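Local coordinates for protein cytosol aminopeptidase (Coxiella burnetii, PDB 3IJ3) that probably acts as a manganese-dependent aminopeptidase of the M17 family, removing residues from the N-termini of peptides, at residues 97-102 / 459-464; 133-138 / 169-174; 297-302 / 343-348. All coordinates share one frame; numbering follows the deposited sequence.

Interaction 1: residues 97-102 / 459-464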
# COMPACT_ATOMS: atom_id res chain seq x y z
N TYR A 97 -38.07 23.45 6.44
CA TYR A 97 -36.96 22.63 5.91
C TYR A 97 -37.04 22.33 4.39
O TYR A 97 -36.02 22.35 3.70
CB TYR A 97 -36.81 21.35 6.73
CG TYR A 97 -35.71 20.46 6.25
CD1 TYR A 97 -34.38 20.89 6.28
CD2 TYR A 97 -35.97 19.17 5.81
CE1 TYR A 97 -33.36 20.07 5.84
CE2 TYR A 97 -34.95 18.34 5.38
CZ TYR A 97 -33.65 18.80 5.40
OH TYR A 97 -32.64 17.98 4.97
N SER A 98 -38.23 22.04 3.90
CA SER A 98 -38.47 21.81 2.45
C SER A 98 -38.02 20.50 1.81
O SER A 98 -38.80 19.92 1.03
CB SER A 98 -37.96 23.01 1.63
OG SER A 98 -38.59 24.21 2.07
N TRP A 99 -36.79 20.02 2.07
CA TRP A 99 -36.34 18.76 1.46
C TRP A 99 -37.19 17.55 1.79
O TRP A 99 -37.11 16.57 1.08
CB TRP A 99 -34.87 18.40 1.78
CG TRP A 99 -33.80 19.06 0.97
CD1 TRP A 99 -32.80 19.86 1.44
CD2 TRP A 99 -33.62 18.98 -0.45
NE1 TRP A 99 -32.00 20.28 0.41
CE2 TRP A 99 -32.48 19.76 -0.77
CE3 TRP A 99 -34.31 18.34 -1.49
CZ2 TRP A 99 -32.00 19.90 -2.07
CZ3 TRP A 99 -33.83 18.48 -2.80
CH2 TRP A 99 -32.68 19.26 -3.07
N ASP A 100 -37.99 17.56 2.86
CA ASP A 100 -38.83 16.37 3.12
C ASP A 100 -39.77 16.14 1.93
O ASP A 100 -40.11 14.98 1.60
CB ASP A 100 -39.65 16.51 4.41
CG ASP A 100 -38.79 16.57 5.67
OD1 ASP A 100 -37.96 15.65 5.85
OD2 ASP A 100 -38.98 17.50 6.48
N PHE A 101 -40.18 17.24 1.28
CA PHE A 101 -41.04 17.14 0.09
C PHE A 101 -40.32 16.44 -1.06
O PHE A 101 -40.95 15.86 -1.93
CB PHE A 101 -41.54 18.52 -0.35
CG PHE A 101 -42.54 19.12 0.58
CD1 PHE A 101 -43.91 18.93 0.36
CD2 PHE A 101 -42.14 19.85 1.69
CE1 PHE A 101 -44.83 19.44 1.23
CE2 PHE A 101 -43.06 20.37 2.56
CZ PHE A 101 -44.41 20.17 2.33
N GLY A 102 -38.99 16.48 -1.06
CA GLY A 102 -38.23 15.79 -2.11
C GLY A 102 -38.44 14.29 -2.13
O GLY A 102 -38.27 13.64 -3.17
N PRO A 459 -33.73 12.17 0.34
CA PRO A 459 -34.92 12.79 -0.23
C PRO A 459 -34.61 13.97 -1.13
O PRO A 459 -33.94 14.93 -0.71
CB PRO A 459 -35.71 13.25 1.01
CG PRO A 459 -35.23 12.36 2.10
CD PRO A 459 -33.75 12.21 1.81
N GLY A 460 -35.06 13.85 -2.38
CA GLY A 460 -34.89 14.87 -3.38
C GLY A 460 -33.54 14.83 -4.07
O GLY A 460 -33.32 15.59 -5.01
N ARG A 461 -32.68 13.90 -3.64
CA ARG A 461 -31.26 13.83 -4.08
C ARG A 461 -30.82 12.40 -4.44
O ARG A 461 -30.24 11.69 -3.62
CB ARG A 461 -30.41 14.42 -2.95
CG ARG A 461 -30.60 15.95 -2.82
CD ARG A 461 -30.28 16.45 -1.44
NE ARG A 461 -31.32 15.99 -0.49
CZ ARG A 461 -31.25 16.11 0.83
NH1 ARG A 461 -30.18 16.65 1.40
NH2 ARG A 461 -32.26 15.66 1.60
N PRO A 462 -31.13 11.97 -5.66
CA PRO A 462 -30.80 10.62 -6.11
C PRO A 462 -29.30 10.45 -6.28
O PRO A 462 -28.62 11.41 -6.58
CB PRO A 462 -31.51 10.51 -7.46
CG PRO A 462 -32.41 11.70 -7.57
CD PRO A 462 -31.91 12.73 -6.66
N ILE A 463 -28.82 9.23 -6.10
CA ILE A 463 -27.39 8.94 -6.28
C ILE A 463 -26.96 9.34 -7.68
O ILE A 463 -27.62 9.00 -8.66
CB ILE A 463 -27.08 7.44 -6.07
CG1 ILE A 463 -27.18 7.05 -4.58
CG2 ILE A 463 -25.67 7.13 -6.52
CD1 ILE A 463 -27.20 5.51 -4.36
N GLY A 464 -25.85 10.04 -7.76
CA GLY A 464 -25.31 10.52 -9.04
C GLY A 464 -25.05 12.01 -9.01
O GLY A 464 -24.92 12.61 -7.94
O HOH W 1 -32.89 15.64 4.21

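Interaction 2: residues 133-138 / 169-174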
# COMPACT_ATOMS: atom_id res chain seq x y z
N PHE A 133 -40.19 18.63 -4.71
CA PHE A 133 -40.97 17.53 -5.28
C PHE A 133 -40.43 17.11 -6.64
O PHE A 133 -40.23 15.91 -6.92
CB PHE A 133 -42.45 17.92 -5.42
CG PHE A 133 -43.28 16.84 -6.06
CD1 PHE A 133 -43.79 15.81 -5.28
CD2 PHE A 133 -43.48 16.80 -7.42
CE1 PHE A 133 -44.52 14.79 -5.87
CE2 PHE A 133 -44.21 15.78 -8.00
CZ PHE A 133 -44.72 14.78 -7.22
N GLY A 134 -40.21 18.11 -7.50
CA GLY A 134 -39.69 17.87 -8.84
C GLY A 134 -38.29 17.25 -8.81
O GLY A 134 -38.02 16.30 -9.55
N LEU A 135 -37.42 17.76 -7.95
CA LEU A 135 -36.04 17.23 -7.83
C LEU A 135 -36.01 15.77 -7.42
O LEU A 135 -35.16 15.00 -7.88
CB LEU A 135 -35.22 18.08 -6.87
CG LEU A 135 -34.95 19.50 -7.38
CD1 LEU A 135 -34.12 20.29 -6.39
CD2 LEU A 135 -34.27 19.48 -8.76
N GLY A 136 -36.96 15.37 -6.57
CA GLY A 136 -37.05 13.99 -6.15
C GLY A 136 -37.70 13.08 -7.17
O GLY A 136 -37.72 11.86 -6.96
N SER A 137 -38.26 13.64 -8.24
CA SER A 137 -38.88 12.86 -9.32
C SER A 137 -37.88 12.49 -10.45
O SER A 137 -38.22 11.81 -11.42
CB SER A 137 -40.08 13.62 -9.91
OG SER A 137 -41.04 13.86 -8.89
N TYR A 138 -36.66 12.99 -10.31
CA TYR A 138 -35.61 12.77 -11.29
C TYR A 138 -35.15 11.31 -11.42
O TYR A 138 -34.87 10.64 -10.42
CB TYR A 138 -34.39 13.64 -10.94
CG TYR A 138 -33.22 13.50 -11.89
CD1 TYR A 138 -33.12 14.28 -13.03
CD2 TYR A 138 -32.20 12.59 -11.62
CE1 TYR A 138 -32.06 14.14 -13.91
CE2 TYR A 138 -31.12 12.45 -12.47
CZ TYR A 138 -31.04 13.22 -13.63
OH TYR A 138 -29.95 13.06 -14.47
N THR A 169 -32.94 23.45 -15.19
CA THR A 169 -31.51 23.75 -15.11
C THR A 169 -30.80 22.70 -14.23
O THR A 169 -29.73 22.22 -14.58
CB THR A 169 -31.29 25.16 -14.53
OG1 THR A 169 -31.87 26.13 -15.43
CG2 THR A 169 -29.81 25.43 -14.32
N ILE A 170 -31.41 22.34 -13.10
CA ILE A 170 -30.80 21.31 -12.23
C ILE A 170 -30.80 19.95 -12.94
O ILE A 170 -29.82 19.20 -12.82
CB ILE A 170 -31.46 21.26 -10.84
CG1 ILE A 170 -31.19 22.59 -10.11
CG2 ILE A 170 -30.97 20.02 -10.04
CD1 ILE A 170 -32.05 22.83 -8.87
N TYR A 171 -31.88 19.63 -13.65
CA TYR A 171 -31.94 18.40 -14.44
C TYR A 171 -30.81 18.35 -15.49
O TYR A 171 -30.20 17.29 -15.73
CB TYR A 171 -33.28 18.24 -15.11
CG TYR A 171 -34.36 17.56 -14.26
CD1 TYR A 171 -34.46 17.75 -12.88
CD2 TYR A 171 -35.33 16.79 -14.88
CE1 TYR A 171 -35.50 17.14 -12.13
CE2 TYR A 171 -36.35 16.19 -14.15
CZ TYR A 171 -36.42 16.36 -12.78
OH TYR A 171 -37.48 15.74 -12.11
N LEU A 172 -30.55 19.49 -16.13
CA LEU A 172 -29.48 19.58 -17.11
C LEU A 172 -28.13 19.26 -16.45
O LEU A 172 -27.34 18.49 -16.98
CB LEU A 172 -29.44 20.96 -17.76
CG LEU A 172 -28.27 21.25 -18.70
CD1 LEU A 172 -28.31 20.28 -19.90
CD2 LEU A 172 -28.36 22.73 -19.18
N ILE A 173 -27.86 19.90 -15.30
CA ILE A 173 -26.61 19.67 -14.56
C ILE A 173 -26.47 18.20 -14.19
O ILE A 173 -25.41 17.59 -14.41
CB ILE A 173 -26.55 20.57 -13.31
CG1 ILE A 173 -26.41 22.03 -13.73
CG2 ILE A 173 -25.36 20.19 -12.39
CD1 ILE A 173 -26.56 23.04 -12.61
N ARG A 174 -27.54 17.63 -13.63
CA ARG A 174 -27.54 16.21 -13.26
C ARG A 174 -27.29 15.34 -14.47
O ARG A 174 -26.49 14.41 -14.39
CB ARG A 174 -28.84 15.83 -12.58
CG ARG A 174 -28.99 16.39 -11.16
CD ARG A 174 -30.37 16.08 -10.63
NE ARG A 174 -30.52 16.43 -9.22
CZ ARG A 174 -31.60 16.15 -8.50
NH1 ARG A 174 -32.66 15.58 -9.07
NH2 ARG A 174 -31.66 16.49 -7.21

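Interaction 3: residues 297-302 / 343-348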
# COMPACT_ATOMS: atom_id res chain seq x y z
N ARG A 297 -20.48 36.13 -19.86
CA ARG A 297 -19.52 35.36 -20.62
C ARG A 297 -19.33 34.07 -19.84
O ARG A 297 -19.29 34.08 -18.61
CB ARG A 297 -18.20 36.11 -20.78
CG ARG A 297 -17.18 35.34 -21.56
CD ARG A 297 -15.87 36.10 -21.66
NE ARG A 297 -15.03 35.60 -22.74
CZ ARG A 297 -13.80 36.06 -23.00
NH1 ARG A 297 -13.24 36.98 -22.22
NH2 ARG A 297 -13.12 35.57 -24.03
N LEU A 298 -19.27 32.95 -20.56
CA LEU A 298 -19.04 31.63 -19.99
C LEU A 298 -17.85 30.99 -20.70
O LEU A 298 -17.85 30.86 -21.93
CB LEU A 298 -20.28 30.75 -20.16
CG LEU A 298 -20.13 29.24 -19.91
CD1 LEU A 298 -19.92 28.95 -18.40
CD2 LEU A 298 -21.37 28.51 -20.40
N LEU A 299 -16.83 30.63 -19.92
CA LEU A 299 -15.62 30.01 -20.41
C LEU A 299 -15.46 28.63 -19.81
O LEU A 299 -15.43 28.49 -18.57
CB LEU A 299 -14.40 30.88 -20.06
CG LEU A 299 -14.26 32.17 -20.85
CD1 LEU A 299 -13.35 33.17 -20.11
CD2 LEU A 299 -13.71 31.85 -22.25
N ILE A 300 -15.39 27.61 -20.67
CA ILE A 300 -15.21 26.23 -20.23
C ILE A 300 -14.07 25.53 -20.99
O ILE A 300 -14.18 25.28 -22.20
CB ILE A 300 -16.50 25.39 -20.44
CG1 ILE A 300 -17.63 25.89 -19.55
CG2 ILE A 300 -16.23 23.90 -20.21
CD1 ILE A 300 -19.03 25.30 -19.93
N PRO A 301 -12.94 25.28 -20.28
CA PRO A 301 -11.90 24.45 -20.86
C PRO A 301 -12.44 23.01 -20.83
O PRO A 301 -12.84 22.52 -19.75
CB PRO A 301 -10.71 24.63 -19.94
CG PRO A 301 -11.16 25.43 -18.79
CD PRO A 301 -12.53 25.91 -19.01
N ALA A 302 -12.47 22.35 -21.98
CA ALA A 302 -13.04 21.00 -22.09
C ALA A 302 -11.96 20.05 -22.59
O ALA A 302 -11.46 20.18 -23.72
CB ALA A 302 -14.28 21.02 -22.99
N LEU A 343 -9.02 31.64 -16.86
CA LEU A 343 -8.98 32.83 -16.00
C LEU A 343 -8.15 33.98 -16.59
O LEU A 343 -8.56 35.15 -16.50
CB LEU A 343 -8.51 32.49 -14.57
CG LEU A 343 -9.44 31.67 -13.70
CD1 LEU A 343 -8.68 31.19 -12.44
CD2 LEU A 343 -10.73 32.41 -13.33
N ALA A 344 -7.00 33.66 -17.18
CA ALA A 344 -6.14 34.64 -17.82
C ALA A 344 -6.91 35.34 -18.93
O ALA A 344 -6.77 36.56 -19.15
CB ALA A 344 -4.85 33.97 -18.38
N GLU A 345 -7.74 34.58 -19.64
CA GLU A 345 -8.59 35.16 -20.69
C GLU A 345 -9.69 36.05 -20.09
O GLU A 345 -9.93 37.17 -20.57
CB GLU A 345 -9.21 34.05 -21.53
CG GLU A 345 -10.18 34.54 -22.61
CD GLU A 345 -9.54 35.36 -23.72
OE1 GLU A 345 -8.32 35.59 -23.73
OE2 GLU A 345 -10.31 35.79 -24.62
N ALA A 346 -10.36 35.56 -19.05
CA ALA A 346 -11.43 36.31 -18.40
C ALA A 346 -10.96 37.67 -17.89
O ALA A 346 -11.67 38.67 -18.02
CB ALA A 346 -12.01 35.48 -17.22
N VAL A 347 -9.78 37.71 -17.28
CA VAL A 347 -9.28 38.95 -16.67
C VAL A 347 -8.95 40.07 -17.67
O VAL A 347 -8.99 41.24 -17.31
CB VAL A 347 -8.05 38.72 -15.73
CG1 VAL A 347 -8.43 37.86 -14.52
CG2 VAL A 347 -6.90 38.16 -16.49
N LYS A 348 -8.63 39.71 -18.91
CA LYS A 348 -8.29 40.70 -19.94
C LYS A 348 -9.37 41.76 -20.15
O LYS A 348 -9.06 42.88 -20.52
CB LYS A 348 -7.99 40.02 -21.28
CG LYS A 348 -6.71 39.21 -21.31
CD LYS A 348 -6.50 38.60 -22.69
CE LYS A 348 -5.24 37.73 -22.75
NZ LYS A 348 -3.96 38.50 -22.62
O HOH W 2 -10.84 38.31 -22.89

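Interaction 1: residues 97-102 / 459-464
Trp99 and Arg461 meet flat on flat, a stacked cation-pi pair that joins two loops of the M17 aminopeptidase fold: one from the N-terminal domain, following strand 85-91, and one from the catalytic domain, between strands 445-454 and 464-465. The guanidinium lies over one face of the indole with the planes only 11° apart. Its CZ sits 3.9 Å from the centroid of the five-membered ring of Trp99, almost on the ring normal, while the CD of the same arginine covers the six-membered ring in a CH-pi contact. From CD, the bend at chi3 (-70°) carries NE and the guanidinium on toward the five-membered ring.

What fixes the rotation of that guanidinium is the carbonyl of Pro459, two residues back. Both NE and NH2 of Arg461 point at this single oxygen, side-on and in the guanidinium plane. NH2 arrives in the carbonyl plane on a lone pair, whereas NE comes from above it. The oxygen itself lies 3.5 Å from CE3 of Trp99, and CB of the Pro459 ring touches the backbone O of Trp99. Gly102 and Gly460 let the two backbones come within 3.7 Å, CA to CA; Gly460, with positive phi, also brings its O to 3.7 Å from Trp99 CZ3. NH2 of Arg461 has a second partner, a water that accepts from it at 2.7 Å and lies a short 2.5 Å from Tyr97 OH, in the plane of the Tyr97 ring.

Interaction 2: residues 133-138 / 169-174
This is a buried contact between the closing part of helix 123-135, with the type I turn Leu135-Tyr138 that follows it, and one side of helix 157-178, the long helix leading from the N-terminal domain into the catalytic domain. Tyr138 fills the middle. Its edge faces Tyr171 in a T-shaped pair, planes at 78° and centroids 4.9 Å apart, with CD1 above the centre of the Tyr171 ring. One face of Tyr138 is taken by Arg174, whose CD stands 3.9 Å from the ring centroid, directly over the ring. With CG anti to the backbone N (chi1 180°), the Tyr138 ring reaches across to the helix and turns its edge to Tyr171 and one face to Arg174.

The carbonyls of Gly134 and Leu135 are picked up from helix 157-178. Tyr171 OH donates to Gly134 O at 2.7 Å from above the carbonyl plane, and Ser137 N reaches the same oxygen from the opposite face. Arg174, extended from CG to NE, gives a nearly straight bond (167°) from NH1 to Leu135 O at 2.8 Å. Leu135 CD2 lies over one face of that guanidinium and also packs on Ile170 CG2, 3.6 Å away.

Tyr138 OH bonds to Asp175 and Asn178 further along helix 157-178, and Arg174 NH2 forms a salt bridge with Glu466, just past strand 464-465; Thr169 and Ile173 of the same helix pack against helix 275-289.

Interaction 3: residues 297-302 / 343-348
Strand 295-305 of the large mixed sheet of the catalytic domain is covered here by the closing part of helix 335-347, and the two are linked by a salt bridge from Arg297 to Glu345. NH2 of Arg297 donates to OE2 of Glu345 at 2.9 Å with an N-H...O angle of 156°. The acceptor uses its anti lone pair, turned away from OE1, and lies near the guanidinium plane at its edge. The carboxylate stands steeply to that plane, and one bond, NH2 to OE2, joins the two groups. Arg297 reaches the helix fully stretched. In Glu345, CG lies anti to the backbone N, which brings it to 3.4 Å from Arg297 NH2, and the bend at chi2 turns the carboxylate so that OE2 meets that nitrogen.

In the alpha/beta layering of this domain, strand and helix run almost antiparallel, at 161°, with their axes 9.6 Å apart. Leu299, two residues along the strand from Arg297, points from the strand toward the helix: its CD1 meets Ala346 CB at 3.9 Å and also lies over one face of the Arg297 guanidinium.

Neither charge depends on the other alone. Arg297 also bridges to Asp234 on the adjoining strand 231-237 and to Glu349, while OE1 of Glu345 pairs with Arg321, an arrangement that would probably keep these groups ionised. A water completes the link, accepting from Arg297 NH1 at 2.8 Å and donating to the backbone O of Glu345 at 2.7 Å.

Overall arrangement
Interactions 1 and 2 form one continuous patch, their centres 10 Å apart. Arg174 NH2 is 2.9 Å from Gly460 O, a probable hydrogen bond, and Trp99 CH2 packs on Leu135 CD1 at 3.8 Å. Helix 157-178 and the 459-464 loop thus meet the N-terminal domain side by side. Interaction 3 lies on the opposite side of the chain's centre from interaction 1, with nearest atoms about 18 Å apart; from interaction 2 that gap is about 9 Å. Along the chain, interaction 1 encloses both others, which follow one another in series. Helix 335-347 of interaction 3 starts right after Glu334, which joins Lys250, Asp255 and Asp273 at the lithium site.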